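Local structure of alpha-1,3-glucanase (Paenibacillus glycanilyticus, 6K0P) at residues 63-77 with 141-155. The protein hydrolyses alpha-1,3-glucan as a family 87 glycoside hydrolase, and binds nigerose. The protein carries 1 engineered substitution. Numbering follows the deposited sequence.
Sequences YVEFTLTSPANAFVL and LMLDQVYPAGTKIKI
Val64 and Phe66 pair with Ile155 and Ile153 as antiparallel hydrogen-bonded residues, and farther along Ala72 pairs with Tyr147 and Phe75 with Leu141, so both chains pass together from one sheet of the N-terminal D1 beta-sandwich of the catalytic domain to the other, strands 63-67 and 152-155 meeting at 154°. Between the sheets the branched and aromatic residues interlock. Ile153 lays CG1 3.8 Å from Leu68 CG and, from the first sheet, reaches across with CD1 to within 4.1 Å of Phe75 CZ on the second. Leu143 meets the Phe75 ring at about a right angle, its CD1 3.7 Å from CE2. Ile155 CG1 touches both Phe66 CE1 (3.8 Å) and Leu77 CD1 (3.9 Å), one from each sheet; with CG1 anti to the carbonyl carbon (chi1 -55°), this branch rather than CG2 meets the ring. The other face of the first sheet is polar. Lys152, bent at chi2 (-52°), passes its methylenes by the Glu65 carboxylate and gives NZ to Thr67 OG1 at 2.7 Å; replacing it with an alanine would probably leave that hydroxyl without its amine donor, strip the methylenes from Glu65 and weaken the positive charge nearby. Lys154 runs past Tyr63, CD 3.7 Å from CG, while its amine bonds to Gln156. At the turn, Gly150 takes the positive phi where a side chain would jam. Asn73, in a classic bulge opposite Glu173, bonds through OD1 to Val175 N. The Leu141 side chain lies about 6 Å from a bound glucose, so an oily interior joins the sheets beside a glycan site, while outside, lysine methylenes cover Tyr63 and Glu65 and their amines bond to polar oxygens.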
ATOM      1  N   TYR A  63     -18.036  -2.611 -23.384  1.00 11.43           N
ATOM      2  CA  TYR A  63     -18.285  -1.812 -22.195  1.00  9.46           C
ATOM      3  C   TYR A  63     -18.302  -2.721 -20.977  1.00 12.10           C
ATOM      4  O   TYR A  63     -18.471  -3.940 -21.082  1.00 12.19           O
ATOM      5  CB  TYR A  63     -19.647  -1.096 -22.282  1.00 11.68           C
ATOM      6  CG  TYR A  63     -20.810  -2.064 -22.258  1.00 12.56           C
ATOM      7  CD1 TYR A  63     -21.287  -2.632 -23.428  1.00 14.66           C
ATOM      8  CD2 TYR A  63     -21.390  -2.454 -21.059  1.00 12.62           C
ATOM      9  CE1 TYR A  63     -22.331  -3.551 -23.405  1.00 17.03           C
ATOM     10  CE2 TYR A  63     -22.430  -3.373 -21.028  1.00 14.81           C
ATOM     11  CZ  TYR A  63     -22.885  -3.918 -22.204  1.00 15.91           C
ATOM     12  OH  TYR A  63     -23.925  -4.827 -22.170  1.00 19.97           O
ATOM     13  N   VAL A  64     -18.176  -2.107 -19.807  1.00 11.12           N
ATOM     14  CA  VAL A  64     -18.553  -2.744 -18.553  1.00 12.21           C
ATOM     15  C   VAL A  64     -19.426  -1.756 -17.795  1.00 11.90           C
ATOM     16  O   VAL A  64     -19.112  -0.562 -17.740  1.00 12.35           O
ATOM     17  CB  VAL A  64     -17.332  -3.204 -17.727  1.00 15.08           C
ATOM     18  CG1 VAL A  64     -16.291  -2.099 -17.627  1.00 15.51           C
ATOM     19  CG2 VAL A  64     -17.775  -3.684 -16.347  1.00 14.44           C
ATOM     20  N   GLU A  65     -20.546  -2.240 -17.260  1.00 10.50           N
ATOM     21  CA  GLU A  65     -21.560  -1.378 -16.657  1.00 10.19           C
ATOM     22  C   GLU A  65     -21.521  -1.544 -15.145  1.00 11.38           C
ATOM     23  O   GLU A  65     -21.850  -2.618 -14.622  1.00 12.82           O
ATOM     24  CB  GLU A  65     -22.936  -1.757 -17.198  1.00 11.38           C
ATOM     25  CG  GLU A  65     -24.063  -0.873 -16.684  1.00 13.89           C
ATOM     26  CD  GLU A  65     -25.400  -1.272 -17.266  1.00 17.14           C
ATOM     27  OE1 GLU A  65     -25.906  -2.360 -16.909  1.00 17.91           O
ATOM     28  OE2 GLU A  65     -25.931  -0.511 -18.093  1.00 20.10           O
ATOM     29  N   PHE A  66     -21.136  -0.475 -14.442  1.00 12.16           N
ATOM     30  CA  PHE A  66     -21.184  -0.421 -12.989  1.00 11.62           C
ATOM     31  C   PHE A  66     -22.507   0.192 -12.546  1.00 11.06           C
ATOM     32  O   PHE A  66     -23.176   0.898 -13.302  1.00 13.09           O
ATOM     33  CB  PHE A  66     -20.063   0.471 -12.441  1.00 11.76           C
ATOM     34  CG  PHE A  66     -18.672  -0.019 -12.729  1.00 10.12           C
ATOM     35  CD1 PHE A  66     -18.056   0.272 -13.931  1.00 12.56           C
ATOM     36  CD2 PHE A  66     -17.963  -0.736 -11.774  1.00 11.22           C
ATOM     37  CE1 PHE A  66     -16.766  -0.165 -14.198  1.00 11.27           C
ATOM     38  CE2 PHE A  66     -16.678  -1.171 -12.033  1.00 10.91           C
ATOM     39  CZ  PHE A  66     -16.078  -0.882 -13.241  1.00 11.12           C
ATOM     40  N   THR A  67     -22.868  -0.066 -11.289  1.00 12.46           N
ATOM     41  CA  THR A  67     -24.028   0.567 -10.671  1.00 12.59           C
ATOM     42  C   THR A  67     -23.584   1.239  -9.381  1.00 13.46           C
ATOM     43  O   THR A  67     -23.022   0.585  -8.497  1.00 15.57           O
ATOM     44  CB  THR A  67     -25.133  -0.453 -10.386  1.00 15.14           C
ATOM     45  OG1 THR A  67     -25.516  -1.088 -11.612  1.00 15.92           O
ATOM     46  CG2 THR A  67     -26.355   0.243  -9.790  1.00 15.20           C
ATOM     47  N   LEU A  68     -23.820   2.540  -9.273  1.00 12.49           N
ATOM     48  CA  LEU A  68     -23.404   3.239  -8.066  1.00 13.87           C
ATOM     49  C   LEU A  68     -24.152   2.707  -6.849  1.00 13.95           C
ATOM     50  O   LEU A  68     -25.362   2.463  -6.896  1.00 15.14           O
ATOM     51  CB  LEU A  68     -23.675   4.735  -8.206  1.00 12.47           C
ATOM     52  CG  LEU A  68     -22.875   5.507  -9.254  1.00 11.57           C
ATOM     53  CD1 LEU A  68     -23.184   6.995  -9.126  1.00 12.87           C
ATOM     54  CD2 LEU A  68     -21.391   5.263  -9.083  1.00 11.66           C
ATOM     55  N   THR A  69     -23.422   2.530  -5.750  1.00 13.74           N
ATOM     56  CA  THR A  69     -24.028   2.210  -4.464  1.00 13.65           C
ATOM     57  C   THR A  69     -24.029   3.393  -3.507  1.00 16.81           C
ATOM     58  O   THR A  69     -24.592   3.287  -2.408  1.00 16.84           O
ATOM     59  CB  THR A  69     -23.347   1.004  -3.822  1.00 15.01           C
ATOM     60  OG1 THR A  69     -21.942   1.248  -3.711  1.00 17.85           O
ATOM     61  CG2 THR A  69     -23.574  -0.231  -4.676  1.00 17.56           C
ATOM     62  N   SER A  70     -23.420   4.507  -3.903  1.00 14.67           N
ATOM     63  CA  SER A  70     -23.466   5.784  -3.201  1.00 16.05           C
ATOM     64  C   SER A  70     -23.403   6.878  -4.255  1.00 15.40           C
ATOM     65  O   SER A  70     -22.939   6.634  -5.374  1.00 14.49           O
ATOM     66  CB  SER A  70     -22.277   5.933  -2.236  1.00 17.36           C
ATOM     67  OG  SER A  70     -22.335   4.968  -1.201  1.00 27.86           O
ATOM     68  N   PRO A  71     -23.857   8.093  -3.939  1.00 12.55           N
ATOM     69  CA  PRO A  71     -23.807   9.175  -4.934  1.00 12.64           C
ATOM     70  C   PRO A  71     -22.367   9.483  -5.321  1.00 10.03           C
ATOM     71  O   PRO A  71     -21.447   9.302  -4.526  1.00 11.72           O
ATOM     72  CB  PRO A  71     -24.442  10.365  -4.203  1.00 15.87           C
ATOM     73  CG  PRO A  71     -25.300   9.728  -3.126  1.00 14.44           C
ATOM     74  CD  PRO A  71     -24.556   8.500  -2.702  1.00 13.28           C
ATOM     75  N   ALA A  72     -22.173   9.952  -6.555  1.00 11.26           N
ATOM     76  CA  ALA A  72     -20.814  10.232  -7.010  1.00 10.06           C
ATOM     77  C   ALA A  72     -20.793  11.314  -8.078  1.00 10.40           C
ATOM     78  O   ALA A  72     -21.626  11.319  -8.985  1.00 11.59           O
ATOM     79  CB  ALA A  72     -20.151   8.965  -7.575  1.00 10.76           C
ATOM     80  N   ASN A  73     -19.807  12.215  -7.972  1.00 10.01           N
ATOM     81  CA  ASN A  73     -19.446  13.132  -9.049  1.00 10.78           C
ATOM     82  C   ASN A  73     -18.017  12.929  -9.536  1.00 11.72           C
ATOM     83  O   ASN A  73     -17.571  13.663 -10.428  1.00 12.17           O
ATOM     84  CB  ASN A  73     -19.634  14.607  -8.638  1.00 11.33           C
ATOM     85  CG  ASN A  73     -18.870  14.980  -7.364  1.00 11.34           C
ATOM     86  OD1 ASN A  73     -18.057  14.223  -6.873  1.00 10.87           O
ATOM     87  ND2 ASN A  73     -19.152  16.166  -6.822  1.00 12.04           N
ATOM     88  N   ALA A  74     -17.279  11.975  -8.972  1.00 10.11           N
ATOM     89  CA  ALA A  74     -15.868  11.824  -9.293  1.00  9.55           C
ATOM     90  C   ALA A  74     -15.509  10.351  -9.312  1.00  9.64           C
ATOM     91  O   ALA A  74     -16.114   9.540  -8.603  1.00  9.54           O
ATOM     92  CB  ALA A  74     -14.996  12.561  -8.273  1.00 10.51           C
ATOM     93  N   PHE A  75     -14.504  10.019 -10.122  1.00  9.50           N
ATOM     94  CA  PHE A  75     -14.236   8.628 -10.473  1.00  9.33           C
ATOM     95  C   PHE A  75     -12.746   8.410 -10.653  1.00  9.19           C
ATOM     96  O   PHE A  75     -12.045   9.272 -11.199  1.00 10.14           O
ATOM     97  CB  PHE A  75     -14.964   8.251 -11.772  1.00 10.25           C
ATOM     98  CG  PHE A  75     -16.448   8.453 -11.690  1.00 10.03           C
ATOM     99  CD1 PHE A  75     -17.260   7.461 -11.163  1.00 12.59           C
ATOM    100  CD2 PHE A  75     -17.018   9.659 -12.063  1.00 11.44           C
ATOM    101  CE1 PHE A  75     -18.619   7.656 -11.042  1.00 12.40           C
ATOM    102  CE2 PHE A  75     -18.377   9.861 -11.927  1.00 13.91           C
ATOM    103  CZ  PHE A  75     -19.179   8.855 -11.429  1.00 13.57           C
ATOM    104  N   VAL A  76     -12.271   7.239 -10.235  1.00 10.43           N
ATOM    105  CA  VAL A  76     -10.916   6.792 -10.552  1.00  8.69           C
ATOM    106  C   VAL A  76     -11.015   5.423 -11.214  1.00 10.49           C
ATOM    107  O   VAL A  76     -11.589   4.487 -10.640  1.00 10.33           O
ATOM    108  CB  VAL A  76      -9.992   6.756  -9.323  1.00  9.09           C
ATOM    109  CG1 VAL A  76      -8.592   6.294  -9.743  1.00 10.25           C
ATOM    110  CG2 VAL A  76      -9.918   8.143  -8.662  1.00 10.00           C
ATOM    111  N   LEU A  77     -10.472   5.311 -12.423  1.00  9.48           N
ATOM    112  CA  LEU A  77     -10.487   4.067 -13.182  1.00  9.88           C
ATOM    113  C   LEU A  77      -9.095   3.443 -13.142  1.00  8.09           C
ATOM    114  O   LEU A  77      -8.150   3.987 -13.724  1.00 10.02           O
ATOM    115  CB  LEU A  77     -10.887   4.352 -14.630  1.00  9.94           C
ATOM    116  CG  LEU A  77     -11.146   3.113 -15.479  1.00 11.71           C
ATOM    117  CD1 LEU A  77     -12.508   2.508 -15.110  1.00 13.75           C
ATOM    118  CD2 LEU A  77     -11.087   3.505 -16.946  1.00 12.67           C
ATOM    119  N   LEU A 141     -11.186  11.458 -12.934  1.00  9.72           N
ATOM    120  CA  LEU A 141     -12.132  12.275 -13.688  1.00  9.99           C
ATOM    121  C   LEU A 141     -13.251  12.767 -12.782  1.00 10.21           C
ATOM    122  O   LEU A 141     -13.835  11.984 -12.030  1.00 10.37           O
ATOM    123  CB  LEU A 141     -12.742  11.455 -14.828  1.00 10.33           C
ATOM    124  CG  LEU A 141     -13.642  12.204 -15.808  1.00 11.30           C
ATOM    125  CD1 LEU A 141     -12.808  13.159 -16.628  1.00 12.50           C
ATOM    126  CD2 LEU A 141     -14.359  11.201 -16.726  1.00 13.05           C
ATOM    127  N   MET A 142     -13.566  14.054 -12.864  1.00 11.62           N
ATOM    128  CA  MET A 142     -14.714  14.615 -12.167  0.59 10.31           C
ATOM    129  C   MET A 142     -15.748  15.048 -13.193  1.00 10.36           C
ATOM    130  O   MET A 142     -15.405  15.603 -14.242  1.00 13.38           O
ATOM    131  CB  MET A 142     -14.316  15.801 -11.284  0.59 13.50           C
ATOM    132  CG  MET A 142     -15.478  16.464 -10.535  0.59 15.37           C
ATOM    133  SD  MET A 142     -14.932  17.455  -9.122  0.59 18.89           S
ATOM    134  CE  MET A 142     -13.173  17.210  -9.295  0.59  4.71           C
ATOM    135  N   LEU A 143     -17.016  14.761 -12.899  1.00 11.06           N
ATOM    136  CA  LEU A 143     -18.142  15.132 -13.743  1.00 12.19           C
ATOM    137  C   LEU A 143     -18.884  16.297 -13.102  1.00 13.50           C
ATOM    138  O   LEU A 143     -18.810  16.511 -11.891  1.00 13.02           O
ATOM    139  CB  LEU A 143     -19.095  13.943 -13.928  1.00 13.29           C
ATOM    140  CG  LEU A 143     -18.518  12.719 -14.648  1.00 13.05           C
ATOM    141  CD1 LEU A 143     -19.600  11.672 -14.874  1.00 14.61           C
ATOM    142  CD2 LEU A 143     -17.874  13.127 -15.968  1.00 13.68           C
ATOM    143  N   ASP A 144     -19.623  17.045 -13.923  1.00 14.33           N
ATOM    144  CA  ASP A 144     -20.279  18.264 -13.457  1.00 14.54           C
ATOM    145  C   ASP A 144     -21.652  18.010 -12.847  1.00 15.33           C
ATOM    146  O   ASP A 144     -22.481  18.925 -12.812  1.00 16.51           O
ATOM    147  CB  ASP A 144     -20.330  19.334 -14.556  1.00 14.92           C
ATOM    148  CG  ASP A 144     -21.325  19.016 -15.665  1.00 18.87           C
ATOM    149  OD1 ASP A 144     -21.943  17.931 -15.659  1.00 17.97           O
ATOM    150  OD2 ASP A 144     -21.499  19.891 -16.545  1.00 24.02           O
ATOM    151  N   GLN A 145     -21.909  16.796 -12.365  1.00 13.63           N
ATOM    152  CA  GLN A 145     -23.160  16.486 -11.692  1.00 13.67           C
ATOM    153  C   GLN A 145     -22.903  15.382 -10.680  1.00 13.11           C
ATOM    154  O   GLN A 145     -22.064  14.503 -10.905  1.00 13.39           O
ATOM    155  CB  GLN A 145     -24.231  16.027 -12.700  1.00 20.03           C
ATOM    156  CG  GLN A 145     -25.593  15.763 -12.079  1.00 30.17           C
ATOM    157  CD  GLN A 145     -26.583  15.162 -13.059  1.00 30.76           C
ATOM    158  OE1 GLN A 145     -26.564  15.472 -14.251  1.00 34.18           O
ATOM    159  NE2 GLN A 145     -27.451  14.290 -12.559  1.00 33.46           N
ATOM    160  N   VAL A 146     -23.628  15.424  -9.568  1.00 13.20           N
ATOM    161  CA  VAL A 146     -23.647  14.321  -8.615  1.00 13.64           C
ATOM    162  C   VAL A 146     -24.714  13.340  -9.091  1.00 15.60           C
ATOM    163  O   VAL A 146     -25.901  13.688  -9.175  1.00 18.46           O
ATOM    164  CB  VAL A 146     -23.953  14.815  -7.191  1.00 14.15           C
ATOM    165  CG1 VAL A 146     -24.103  13.634  -6.243  1.00 16.86           C
ATOM    166  CG2 VAL A 146     -22.863  15.753  -6.691  1.00 15.48           C
ATOM    167  N   TYR A 147     -24.299  12.125  -9.418  1.00 12.79           N
ATOM    168  CA  TYR A 147     -25.223  11.073  -9.837  1.00 14.46           C
ATOM    169  C   TYR A 147     -25.642  10.239  -8.626  1.00 11.74           C
ATOM    170  O   TYR A 147     -24.815   9.928  -7.768  1.00 13.06           O
ATOM    171  CB  TYR A 147     -24.564  10.198 -10.914  1.00 13.05           C
ATOM    172  CG  TYR A 147     -24.356  11.009 -12.181  1.00 10.40           C
ATOM    173  CD1 TYR A 147     -25.380  11.143 -13.113  1.00 14.15           C
ATOM    174  CD2 TYR A 147     -23.171  11.697 -12.410  1.00 12.91           C
ATOM    175  CE1 TYR A 147     -25.226  11.899 -14.236  1.00 14.68           C
ATOM    176  CE2 TYR A 147     -23.006  12.472 -13.541  1.00 14.50           C
ATOM    177  CZ  TYR A 147     -24.040  12.572 -14.455  1.00 15.07           C
ATOM    178  OH  TYR A 147     -23.901  13.350 -15.589  1.00 17.12           O
ATOM    179  N   PRO A 148     -26.921   9.895  -8.486  1.00 13.62           N
ATOM    180  CA  PRO A 148     -27.368   9.190  -7.283  1.00 14.89           C
ATOM    181  C   PRO A 148     -26.964   7.723  -7.299  1.00 13.90           C
ATOM    182  O   PRO A 148     -26.610   7.152  -8.333  1.00 13.95           O
ATOM    183  CB  PRO A 148     -28.895   9.325  -7.346  1.00 16.12           C
ATOM    184  CG  PRO A 148     -29.189   9.450  -8.797  1.00 15.09           C
ATOM    185  CD  PRO A 148     -28.031  10.208  -9.400  1.00 16.62           C
ATOM    186  N   ALA A 149     -27.004   7.117  -6.114  1.00 14.12           N
ATOM    187  CA  ALA A 149     -26.880   5.671  -6.035  1.00 14.43           C
ATOM    188  C   ALA A 149     -27.933   5.045  -6.938  1.00 14.87           C
ATOM    189  O   ALA A 149     -29.042   5.572  -7.080  1.00 15.18           O
ATOM    190  CB  ALA A 149     -27.083   5.212  -4.592  1.00 16.42           C
ATOM    191  N   GLY A 150     -27.562   3.943  -7.593  1.00 13.54           N
ATOM    192  CA  GLY A 150     -28.405   3.317  -8.589  1.00 14.38           C
ATOM    193  C   GLY A 150     -28.144   3.750 -10.017  1.00 14.33           C
ATOM    194  O   GLY A 150     -28.635   3.098 -10.949  1.00 14.83           O
ATOM    195  N   THR A 151     -27.397   4.834 -10.229  1.00 12.33           N
ATOM    196  CA  THR A 151     -27.038   5.230 -11.585  1.00 12.73           C
ATOM    197  C   THR A 151     -26.171   4.151 -12.222  1.00 11.91           C
ATOM    198  O   THR A 151     -25.279   3.594 -11.571  1.00 12.38           O
ATOM    199  CB  THR A 151     -26.230   6.536 -11.536  1.00 13.30           C
ATOM    200  OG1 THR A 151     -27.005   7.571 -10.919  1.00 13.47           O
ATOM    201  CG2 THR A 151     -25.828   6.991 -12.930  1.00 13.23           C
ATOM    202  N   LYS A 152     -26.433   3.863 -13.500  1.00 12.39           N
ATOM    203  CA  LYS A 152     -25.571   2.982 -14.287  1.00 11.87           C
ATOM    204  C   LYS A 152     -24.414   3.808 -14.834  1.00 13.07           C
ATOM    205  O   LYS A 152     -24.619   4.711 -15.651  1.00 13.68           O
ATOM    206  CB  LYS A 152     -26.345   2.364 -15.450  1.00 13.92           C
ATOM    207  CG  LYS A 152     -27.456   1.410 -15.044  1.00 15.71           C
ATOM    208  CD  LYS A 152     -26.973   0.343 -14.091  1.00 20.04           C
ATOM    209  CE  LYS A 152     -27.943  -0.842 -14.062  1.00 21.75           C
ATOM    210  NZ  LYS A 152     -27.980  -1.500 -12.729  1.00 14.73           N
ATOM    211  N   ILE A 153     -23.199   3.501 -14.391  1.00 13.00           N
ATOM    212  CA  ILE A 153     -21.992   4.161 -14.872  1.00 13.12           C
ATOM    213  C   ILE A 153     -21.277   3.157 -15.759  1.00 10.76           C
ATOM    214  O   ILE A 153     -20.758   2.141 -15.276  1.00 12.65           O
ATOM    215  CB  ILE A 153     -21.098   4.633 -13.721  1.00 10.94           C
ATOM    216  CG1 ILE A 153     -21.807   5.707 -12.882  1.00 13.02           C
ATOM    217  CG2 ILE A 153     -19.762   5.152 -14.262  1.00 13.91           C
ATOM    218  CD1 ILE A 153     -22.087   7.005 -13.632  1.00 13.02           C
ATOM    219  N   LYS A 154     -21.281   3.421 -17.059  1.00 10.68           N
ATOM    220  CA  LYS A 154     -20.736   2.493 -18.040  1.00 10.91           C
ATOM    221  C   LYS A 154     -19.388   3.022 -18.515  1.00 10.43           C
ATOM    222  O   LYS A 154     -19.259   4.205 -18.843  1.00 12.14           O
ATOM    223  CB  LYS A 154     -21.724   2.346 -19.199  1.00 17.03           C
ATOM    224  CG  LYS A 154     -21.275   1.428 -20.308  1.00 17.53           C
ATOM    225  CD  LYS A 154     -22.418   1.151 -21.296  1.00 12.97           C
ATOM    226  CE  LYS A 154     -22.923   2.429 -21.948  1.00 15.56           C
ATOM    227  NZ  LYS A 154     -23.601   2.076 -23.239  1.00 17.35           N
ATOM    228  N   ILE A 155     -18.375   2.157 -18.507  1.00 10.68           N
ATOM    229  CA  ILE A 155     -17.082   2.451 -19.108  1.00 10.32           C
ATOM    230  C   ILE A 155     -17.098   1.766 -20.460  1.00 11.10           C
ATOM    231  O   ILE A 155     -17.271   0.546 -20.526  1.00 11.75           O
ATOM    232  CB  ILE A 155     -15.934   1.913 -18.245  1.00 10.76           C
ATOM    233  CG1 ILE A 155     -16.029   2.461 -16.819  1.00 11.68           C
ATOM    234  CG2 ILE A 155     -14.587   2.250 -18.878  1.00 10.91           C
ATOM    235  CD1 ILE A 155     -15.965   3.991 -16.738  1.00 13.92           C
TER